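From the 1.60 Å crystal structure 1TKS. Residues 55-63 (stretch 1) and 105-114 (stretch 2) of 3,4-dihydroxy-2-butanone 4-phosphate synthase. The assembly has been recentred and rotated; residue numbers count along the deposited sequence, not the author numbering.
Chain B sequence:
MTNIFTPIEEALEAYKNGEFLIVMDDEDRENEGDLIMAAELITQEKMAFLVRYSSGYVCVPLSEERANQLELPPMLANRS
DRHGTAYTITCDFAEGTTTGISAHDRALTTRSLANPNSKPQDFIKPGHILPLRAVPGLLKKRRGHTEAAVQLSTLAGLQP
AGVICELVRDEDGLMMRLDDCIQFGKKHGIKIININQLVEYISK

Stretch 1, residues 55-63: SGYVCVPLS
Stretch 2 (105-114) DRALTTRSLA

Residues 55-63 run from a non-strand segment (55-58) into a strand (59-63) that lies alongside the helix of residues 105-114. The two axes are nearly parallel, 4° apart with the same N-to-C direction, and approach to 9.6 Å. In register, the CA atoms of Val-58 and Arg-106 are 8.5 Å apart, those of Val-60 and Thr-110 6.6 Å, and those of Leu-62 and Ala-114 7.9 Å. The contact buries 315 Å², both sides summed.

Ser-55 (phi/psi -69/-17, chi1 p) does not reach the helix; its OG accepts a hydrogen bond from Tyr-57 N (3.1 Å) and so links the two ends of the Ser-55 to Tyr-57 segment. Gly-56 follows at 83/-10, where a CB would be jammed against the preceding carbonyl O. Its own carbonyl is the polar anchor of the contact: Arg-106 NH1 donates to Gly-56 O at 2.9 Å with an N-H...O angle of 152°, and the oxygen lies at the edge of the guanidinium, near its plane. The same Gly-56 O receives a weak bond from Val-58 N (2.8 Å). The CA-to-CB bond of Arg-106 points toward stretch 1, and the side chain reaches this site with chi1 to chi3 m, t, m and chi4 at -177°.

Tyr-57 (-83/73, chi1 t, chi2 62°) points away. Val-58 (-74/123, chi1 t) turns back toward the helix, and its CG2 lies 3.7 Å from Arg-106 NH1, oblique to the guanidinium. A water reinforces this end by donating to Val-58 O (2.9 Å) and accepting from Arg-106 NH1 (2.9 Å), so NH1 serves both the Gly-56 carbonyl and the water.

Along the strand the contact becomes largely apolar. Cys-59 (-113/153, chi1 m) points away, whereas Val-60 (-125/94, chi1 t) points toward the helix at the closest CA pairing of the register. Its CG2 is 3.5 Å from Thr-110 OG1 and its CG1 3.8 Å from Leu-113 CD1, so Val-60 sits against both Thr-110 and Leu-113, one helical turn apart. Thr-110 (chi1 m) is sideways to the strand, and its OG1 donates to Arg-106 O (2.8 Å), meeting its polar need within the helix.

Pro-61 (-62/132, C-gamma exo) is out of reach. Leu-62 (-138/158, chi1 m, chi2 t) points toward the helix, placing CD2 4.1 Å from Leu-113 CB and 4.0 Å from Leu-113 O. Leu-113 (chi1 m, chi2 t) thus packs against both Val-60 and Leu-62. Ser-63 (-74/155, chi1 p) leaves the interface and N-caps the helix that follows.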

# COMPACT_ATOMS: atom_id res chain seq x y z
N SER B 55 6.23 -1.58 -3.56
CA SER B 55 5.92 -1.16 -2.20
C SER B 55 4.51 -1.56 -1.81
O SER B 55 4.17 -1.54 -0.63
CB SER B 55 6.04 0.36 -2.07
OG SER B 55 4.88 0.98 -2.61
N GLY B 56 3.68 -1.88 -2.80
CA GLY B 56 2.31 -2.26 -2.51
C GLY B 56 1.36 -1.09 -2.33
O GLY B 56 0.15 -1.29 -2.26
N TYR B 57 1.90 0.12 -2.23
CA TYR B 57 1.09 1.33 -2.08
C TYR B 57 0.68 1.67 -3.52
O TYR B 57 1.18 2.63 -4.11
CB TYR B 57 1.94 2.46 -1.48
CG TYR B 57 1.16 3.48 -0.68
CD1 TYR B 57 0.45 3.11 0.46
CD2 TYR B 57 1.16 4.83 -1.04
CE1 TYR B 57 -0.24 4.05 1.22
CE2 TYR B 57 0.46 5.78 -0.29
CZ TYR B 57 -0.23 5.38 0.84
OH TYR B 57 -0.91 6.30 1.60
N VAL B 58 -0.23 0.87 -4.07
CA VAL B 58 -0.66 1.02 -5.45
C VAL B 58 -1.58 2.22 -5.71
O VAL B 58 -2.65 2.35 -5.11
CB VAL B 58 -1.35 -0.27 -5.95
CG1 VAL B 58 -1.79 -0.12 -7.40
CG2 VAL B 58 -0.37 -1.44 -5.83
N CYS B 59 -1.14 3.07 -6.63
CA CYS B 59 -1.86 4.28 -6.99
C CYS B 59 -2.41 4.25 -8.41
O CYS B 59 -1.86 3.58 -9.29
CB CYS B 59 -0.94 5.49 -6.81
SG CYS B 59 -0.37 5.73 -5.10
N VAL B 60 -3.49 5.00 -8.62
CA VAL B 60 -4.11 5.05 -9.93
C VAL B 60 -4.23 6.48 -10.44
O VAL B 60 -5.18 7.20 -10.10
CB VAL B 60 -5.51 4.39 -9.90
CG1 VAL B 60 -6.19 4.54 -11.26
CG2 VAL B 60 -5.37 2.91 -9.56
N PRO B 61 -3.24 6.93 -11.23
CA PRO B 61 -3.26 8.29 -11.78
C PRO B 61 -4.47 8.47 -12.69
O PRO B 61 -4.75 7.62 -13.54
CB PRO B 61 -1.95 8.36 -12.55
CG PRO B 61 -1.05 7.53 -11.72
CD PRO B 61 -1.91 6.32 -11.39
N LEU B 62 -5.19 9.57 -12.50
CA LEU B 62 -6.36 9.92 -13.29
C LEU B 62 -6.27 11.41 -13.58
O LEU B 62 -5.59 12.13 -12.85
CB LEU B 62 -7.65 9.66 -12.50
CG LEU B 62 -7.91 8.24 -12.01
CD1 LEU B 62 -9.09 8.25 -11.04
CD2 LEU B 62 -8.19 7.33 -13.19
N SER B 63 -6.93 11.88 -14.62
CA SER B 63 -6.89 13.30 -14.90
C SER B 63 -7.79 13.97 -13.86
O SER B 63 -8.69 13.34 -13.31
CB SER B 63 -7.41 13.60 -16.30
OG SER B 63 -8.77 13.22 -16.42
N ASP B 105 -9.53 -7.66 -6.51
CA ASP B 105 -10.30 -6.46 -6.18
C ASP B 105 -9.59 -5.17 -6.58
O ASP B 105 -10.21 -4.29 -7.19
CB ASP B 105 -10.62 -6.44 -4.68
CG ASP B 105 -11.67 -7.48 -4.29
OD1 ASP B 105 -12.07 -8.30 -5.14
OD2 ASP B 105 -12.09 -7.47 -3.11
N ARG B 106 -8.31 -5.04 -6.26
CA ARG B 106 -7.59 -3.83 -6.63
C ARG B 106 -7.51 -3.68 -8.14
O ARG B 106 -7.58 -2.56 -8.65
CB ARG B 106 -6.19 -3.80 -5.99
CG ARG B 106 -6.23 -3.36 -4.53
CD ARG B 106 -4.90 -2.86 -4.01
NE ARG B 106 -4.01 -3.93 -3.57
CZ ARG B 106 -2.81 -3.71 -3.03
NH1 ARG B 106 -2.38 -2.47 -2.86
NH2 ARG B 106 -2.06 -4.73 -2.63
N ALA B 107 -7.38 -4.79 -8.86
CA ALA B 107 -7.33 -4.72 -10.31
C ALA B 107 -8.69 -4.28 -10.85
O ALA B 107 -8.76 -3.45 -11.76
CB ALA B 107 -6.94 -6.08 -10.89
N LEU B 108 -9.76 -4.84 -10.29
CA LEU B 108 -11.11 -4.49 -10.72
C LEU B 108 -11.39 -3.02 -10.47
O LEU B 108 -11.96 -2.33 -11.32
CB LEU B 108 -12.15 -5.36 -9.99
CG LEU B 108 -13.65 -5.07 -10.18
CD1 LEU B 108 -14.00 -5.09 -11.67
CD2 LEU B 108 -14.48 -6.12 -9.43
N THR B 109 -11.00 -2.53 -9.30
CA THR B 109 -11.21 -1.13 -8.98
C THR B 109 -10.44 -0.24 -9.94
O THR B 109 -10.95 0.77 -10.42
CB THR B 109 -10.78 -0.83 -7.53
OG1 THR B 109 -11.64 -1.53 -6.63
CG2 THR B 109 -10.86 0.67 -7.24
N THR B 110 -9.20 -0.62 -10.24
CA THR B 110 -8.37 0.16 -11.14
C THR B 110 -8.98 0.23 -12.55
O THR B 110 -9.04 1.31 -13.14
CB THR B 110 -6.95 -0.43 -11.22
OG1 THR B 110 -6.36 -0.38 -9.91
CG2 THR B 110 -6.08 0.36 -12.18
N ARG B 111 -9.45 -0.90 -13.07
CA ARG B 111 -10.05 -0.91 -14.40
C ARG B 111 -11.33 -0.07 -14.38
O ARG B 111 -11.65 0.63 -15.35
CB ARG B 111 -10.38 -2.34 -14.84
CG ARG B 111 -9.16 -3.26 -15.01
CD ARG B 111 -9.53 -4.53 -15.78
NE ARG B 111 -10.61 -5.28 -15.14
CZ ARG B 111 -10.44 -6.13 -14.13
NH1 ARG B 111 -9.23 -6.35 -13.63
NH2 ARG B 111 -11.50 -6.75 -13.61
N SER B 112 -12.06 -0.14 -13.27
CA SER B 112 -13.31 0.61 -13.13
C SER B 112 -13.07 2.11 -13.11
O SER B 112 -13.89 2.88 -13.61
CB SER B 112 -14.03 0.16 -11.86
OG SER B 112 -14.38 -1.22 -11.94
N LEU B 113 -11.95 2.55 -12.54
CA LEU B 113 -11.68 3.98 -12.53
C LEU B 113 -11.42 4.46 -13.94
O LEU B 113 -11.67 5.62 -14.27
CB LEU B 113 -10.49 4.29 -11.62
CG LEU B 113 -10.77 4.10 -10.12
CD1 LEU B 113 -9.46 3.99 -9.35
CD2 LEU B 113 -11.61 5.26 -9.60
N ALA B 114 -10.92 3.57 -14.80
CA ALA B 114 -10.64 3.96 -16.18
C ALA B 114 -11.89 3.88 -17.06
O ALA B 114 -12.02 4.63 -18.02
CB ALA B 114 -9.53 3.09 -16.76
O HOH W 1 -3.31 0.24 -3.21